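Cytochrome c7 (Geobacter sulfurreducens, PDB 3H4N) carries three covalently attached haems and probably transfers electrons during Fe(III) respiration. Local coordinates at residues Ala9-Val14 / Gly67-Lys71. Residues are numbered along the deposited sequence; the frame is centred on the assembly and turned at random.
Sequences AKNGNV and GECHK. With HEM (protoporphyrin IX containing Fe), chain E.
Gly12 and His70 meet in a second-shell contact to a haem ligand, where the hairpin loop between strands 5-7 and 14-16 packs against the C-terminal end of the chain. His70 NE2 binds the haem iron at 2.0 Å, and His49 supplies the other axial ligand. The other ring nitrogen, His70 ND1, donates to Gly12 O at 2.8 Å, in the carbonyl plane and nearly in the ring plane. The N-H...O angle is 160°. Iron and carbonyl together fix the rotation of the imidazole. This bond should also make the histidine a somewhat stronger electron donor to the iron.

Asn11 covers one ring face. Its ND2 sits over the ring centre, 3.2 Å from His70 CG, with amide and ring planes 45° apart. Its CG stands between the backbone N and the carbonyl carbon (chi1 58°), which brings the amide in over the ring. Ala9 CB lies at the ring edge, and Val14 CG2 approaches obliquely.

Cys69 and His70 end the CXXCH haem-binding motif of c-type cytochromes. Cys69 SG is bonded covalently to haem CAC, and Val14 CG1 packs against Cys69 CB.

A type I turn from Ala9 to Gly12 shapes the loop. Gly12 N donates to Ala9 O within the turn, and Asn13 OD1 accepts from Ala9 N. Beyond the histidine, Lys71 N donates to Asn13 O at 3.1 Å, and a water bridges Asn13 N and Lys71 O. Lys10 grips propionate oxygen O2A of the same haem with both its backbone N and its NZ, the latter at 2.8 Å; bends at chi3 and chi4 bring the ammonium back to it.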
ATOM      1  N   ALA A   9       1.838  -7.103 -10.653  1.00  7.31           N
ATOM      2  CA  ALA A   9       2.179  -8.366 -10.004  1.00  7.60           C
ATOM      3  C   ALA A   9       1.710  -9.483 -10.925  1.00  7.86           C
ATOM      4  O   ALA A   9       0.632  -9.419 -11.486  1.00  8.45           O
ATOM      5  CB  ALA A   9       1.499  -8.449  -8.634  1.00  7.47           C
ATOM      6  N   LYS A  10       2.519 -10.516 -11.076  1.00  8.17           N
ATOM      7  CA  LYS A  10       2.202 -11.562 -12.046  1.00  8.66           C
ATOM      8  C   LYS A  10       0.939 -12.351 -11.672  1.00  8.72           C
ATOM      9  O   LYS A  10       0.286 -12.920 -12.539  1.00  9.56           O
ATOM     10  CB  LYS A  10       3.393 -12.488 -12.241  1.00  9.19           C
ATOM     11  CG  LYS A  10       3.772 -13.288 -11.028  1.00 10.41           C
ATOM     12  CD  LYS A  10       4.866 -14.305 -11.350  1.00 11.59           C
ATOM     13  CE  LYS A  10       6.128 -13.656 -11.932  1.00 11.80           C
ATOM     14  NZ  LYS A  10       6.605 -12.469 -11.141  1.00 12.49           N
ATOM     15  N   ASN A  11       0.605 -12.367 -10.383  1.00  8.30           N
ATOM     16  CA  ASN A  11      -0.595 -13.031  -9.859  1.00  8.12           C
ATOM     17  C   ASN A  11      -1.839 -12.129  -9.810  1.00  8.07           C
ATOM     18  O   ASN A  11      -2.883 -12.530  -9.316  1.00  9.27           O
ATOM     19  CB  ASN A  11      -0.313 -13.639  -8.475  1.00  7.79           C
ATOM     20  CG  ASN A  11       0.146 -12.608  -7.457  1.00  7.29           C
ATOM     21  OD1 ASN A  11       0.977 -11.748  -7.750  1.00  7.87           O
ATOM     22  ND2 ASN A  11      -0.388 -12.697  -6.251  1.00  7.62           N
ATOM     23  N   GLY A  12      -1.716 -10.919 -10.353  1.00  7.57           N
ATOM     24  CA  GLY A  12      -2.804  -9.966 -10.476  1.00  7.12           C
ATOM     25  C   GLY A  12      -2.358  -8.614  -9.954  1.00  6.81           C
ATOM     26  O   GLY A  12      -1.868  -8.501  -8.821  1.00  7.26           O
ATOM     27  N   ASN A  13      -2.519  -7.572 -10.754  1.00  6.74           N
ATOM     28  CA  ASN A  13      -2.125  -6.230 -10.359  1.00  6.80           C
ATOM     29  C   ASN A  13      -2.928  -5.734  -9.156  1.00  6.82           C
ATOM     30  O   ASN A  13      -4.062  -6.131  -8.948  1.00  7.43           O
ATOM     31  CB  ASN A  13      -2.294  -5.244 -11.519  1.00  7.14           C
ATOM     32  CG  ASN A  13      -1.413  -5.565 -12.712  1.00  7.52           C
ATOM     33  OD1 ASN A  13      -0.405  -6.266 -12.598  1.00  8.58           O
ATOM     34  ND2 ASN A  13      -1.809  -5.065 -13.880  1.00  9.23           N
ATOM     35  N   VAL A  14      -2.317  -4.844  -8.385  1.00  6.60           N
ATOM     36  CA  VAL A  14      -2.913  -4.265  -7.203  1.00  7.33           C
ATOM     37  C   VAL A  14      -3.112  -2.775  -7.445  0.50  7.54           C
ATOM     38  O   VAL A  14      -2.177  -2.088  -7.833  0.50  8.23           O
ATOM     39  CB  VAL A  14      -1.986  -4.469  -6.004  1.00  6.89           C
ATOM     40  CG1 VAL A  14      -2.597  -3.893  -4.727  1.00  7.95           C
ATOM     41  CG2 VAL A  14      -1.650  -5.945  -5.813  1.00  7.25           C
ATOM     42  N   GLY A  67      -6.535 -12.239  -2.807  1.00  6.69           N
ATOM     43  CA  GLY A  67      -7.380 -11.811  -3.911  1.00  6.87           C
ATOM     44  C   GLY A  67      -8.089 -10.493  -3.695  1.00  7.09           C
ATOM     45  O   GLY A  67      -8.613  -9.909  -4.647  1.00  8.24           O
ATOM     46  N   GLU A  68      -8.112 -10.013  -2.451  1.00  7.30           N
ATOM     47  CA  GLU A  68      -8.611  -8.666  -2.159  1.00  7.46           C
ATOM     48  C   GLU A  68      -7.676  -7.576  -2.685  1.00  7.84           C
ATOM     49  O   GLU A  68      -8.133  -6.482  -3.018  1.00  9.43           O
ATOM     50  CB  GLU A  68      -8.886  -8.501  -0.661  1.00  7.55           C
ATOM     51  CG  GLU A  68     -10.016  -9.392  -0.140  1.00  8.33           C
ATOM     52  CD  GLU A  68     -10.163  -9.371   1.377  1.00  9.41           C
ATOM     53  OE1 GLU A  68     -11.221  -9.799   1.861  1.00 12.77           O
ATOM     54  OE2 GLU A  68      -9.242  -8.933   2.090  1.00  9.43           O
ATOM     55  N   CYS A  69      -6.376  -7.868  -2.771  1.00  6.88           N
ATOM     56  CA  CYS A  69      -5.440  -6.958  -3.434  1.00  6.45           C
ATOM     57  C   CYS A  69      -5.143  -7.331  -4.881  1.00  6.27           C
ATOM     58  O   CYS A  69      -5.200  -6.478  -5.765  1.00  6.50           O
ATOM     59  CB  CYS A  69      -4.122  -6.896  -2.670  1.00  6.44           C
ATOM     60  SG  CYS A  69      -4.274  -6.001  -1.126  1.00  6.78           S
ATOM     61  N   HIS A  70      -4.779  -8.590  -5.107  1.00  5.97           N
ATOM     62  CA  HIS A  70      -4.338  -9.087  -6.423  1.00  6.42           C
ATOM     63  C   HIS A  70      -5.539  -9.451  -7.277  1.00  6.99           C
ATOM     64  O   HIS A  70      -6.272 -10.384  -6.957  1.00  7.70           O
ATOM     65  CB  HIS A  70      -3.443 -10.336  -6.236  1.00  6.02           C
ATOM     66  CG  HIS A  70      -2.122 -10.037  -5.594  1.00  5.61           C
ATOM     67  ND1 HIS A  70      -1.113  -9.383  -6.265  1.00  5.41           N
ATOM     68  CD2 HIS A  70      -1.641 -10.302  -4.355  1.00  5.11           C
ATOM     69  CE1 HIS A  70      -0.074  -9.244  -5.454  1.00  5.05           C
ATOM     70  NE2 HIS A  70      -0.369  -9.793  -4.289  1.00  4.93           N
ATOM     71  N   LYS A  71      -5.723  -8.718  -8.369  1.00  7.47           N
ATOM     72  CA  LYS A  71      -6.897  -8.882  -9.224  1.00  8.46           C
ATOM     73  C   LYS A  71      -6.482  -9.072 -10.683  1.00  8.61           C
ATOM     74  O   LYS A  71      -5.695  -8.314 -11.214  1.00  9.35           O
ATOM     75  CB  LYS A  71      -7.844  -7.684  -9.040  1.00  9.54           C
ATOM     76  CG  LYS A  71      -8.393  -7.621  -7.606  1.00 10.80           C
ATOM     77  CD  LYS A  71      -9.504  -6.629  -7.374  1.00 13.08           C
ATOM     78  CE  LYS A  71      -9.994  -6.681  -5.932  1.00 12.75           C
ATOM     79  NZ  LYS A  71     -10.561  -8.006  -5.532  1.00 12.68           N
TER
HETATM   80  CHA HEM E  74       3.593  -8.831  -4.508  1.00  5.22           C
HETATM   81  CHB HEM E  74       1.422 -13.071  -3.649  1.00  5.49           C
HETATM   82  CHC HEM E  74      -1.320 -10.811  -0.406  1.00  4.12           C
HETATM   83  CHD HEM E  74      -0.119  -6.588  -2.345  1.00  4.02           C
HETATM   84  C1A HEM E  74       3.283 -10.170  -4.569  1.00  4.87           C
HETATM   85  C2A HEM E  74       3.945 -11.175  -5.378  1.00  5.71           C
HETATM   86  C3A HEM E  74       3.330 -12.347  -5.132  1.00  4.95           C
HETATM   87  C4A HEM E  74       2.280 -12.115  -4.161  1.00  4.86           C
HETATM   88  CMA HEM E  74       3.631 -13.723  -5.749  1.00  5.90           C
HETATM   89  CAA HEM E  74       5.109 -10.904  -6.364  1.00  7.45           C
HETATM   90  CBA HEM E  74       4.494 -10.541  -7.717  1.00  8.36           C
HETATM   91  CGA HEM E  74       5.501 -10.243  -8.807  1.00 10.33           C
HETATM   92  O1A HEM E  74       6.656  -9.868  -8.512  1.00 13.35           O
HETATM   93  O2A HEM E  74       5.131 -10.341  -9.996  1.00  8.92           O
HETATM   94  C1B HEM E  74       0.507 -12.832  -2.639  1.00  4.67           C
HETATM   95  C2B HEM E  74      -0.206 -13.838  -1.882  1.00  4.76           C
HETATM   96  C3B HEM E  74      -0.970 -13.212  -0.984  1.00  4.75           C
HETATM   97  C4B HEM E  74      -0.728 -11.794  -1.149  1.00  4.36           C
HETATM   98  CMB HEM E  74      -0.095 -15.354  -2.174  1.00  5.62           C
HETATM   99  CAB HEM E  74      -1.897 -13.815   0.095  1.00  5.73           C
HETATM  100  CBB HEM E  74      -1.306 -14.697   0.965  1.00  6.34           C
HETATM  101  C1C HEM E  74      -1.288  -9.460  -0.670  1.00  4.51           C
HETATM  102  C2C HEM E  74      -2.143  -8.451  -0.070  1.00  5.32           C
HETATM  103  C3C HEM E  74      -1.816  -7.273  -0.633  1.00  5.95           C
HETATM  104  C4C HEM E  74      -0.738  -7.507  -1.571  1.00  4.63           C
HETATM  105  CMC HEM E  74      -3.230  -8.752   0.975  1.00  6.63           C
HETATM  106  CAC HEM E  74      -2.408  -5.868  -0.368  1.00  6.85           C
HETATM  107  CBC HEM E  74      -2.526  -5.420   0.912  1.00  6.39           C
HETATM  108  C1D HEM E  74       1.016  -6.811  -3.066  1.00  4.97           C
HETATM  109  C2D HEM E  74       1.762  -5.766  -3.682  1.00  5.63           C
HETATM  110  C3D HEM E  74       2.927  -6.443  -4.323  1.00  5.37           C
HETATM  111  C4D HEM E  74       2.773  -7.842  -4.050  1.00  4.85           C
HETATM  112  CMD HEM E  74       1.444  -4.277  -3.677  1.00  7.10           C
HETATM  113  CAD HEM E  74       4.049  -5.741  -5.083  1.00  5.76           C
HETATM  114  CBD HEM E  74       3.747  -5.414  -6.547  1.00  7.20           C
HETATM  115  CGD HEM E  74       4.811  -4.501  -7.175  0.50  7.92           C
HETATM  116  O1D HEM E  74       5.670  -3.942  -6.450  0.50  9.64           O
HETATM  117  O2D HEM E  74       4.854  -4.293  -8.425  0.50  8.30           O
HETATM  118  NA  HEM E  74       2.271 -10.763  -3.850  1.00  5.26           N
HETATM  119  NB  HEM E  74       0.178 -11.586  -2.150  1.00  4.22           N
HETATM  120  NC  HEM E  74      -0.465  -8.840  -1.584  1.00  4.88           N
HETATM  121  ND  HEM E  74       1.625  -8.028  -3.308  1.00  5.20           N
HETATM  122 FE   HEM E  74       0.911  -9.816  -2.693  1.00  5.06          FE
HETATM  123  O   HOH W   1      -3.791  -7.930 -13.482  1.00 12.64           O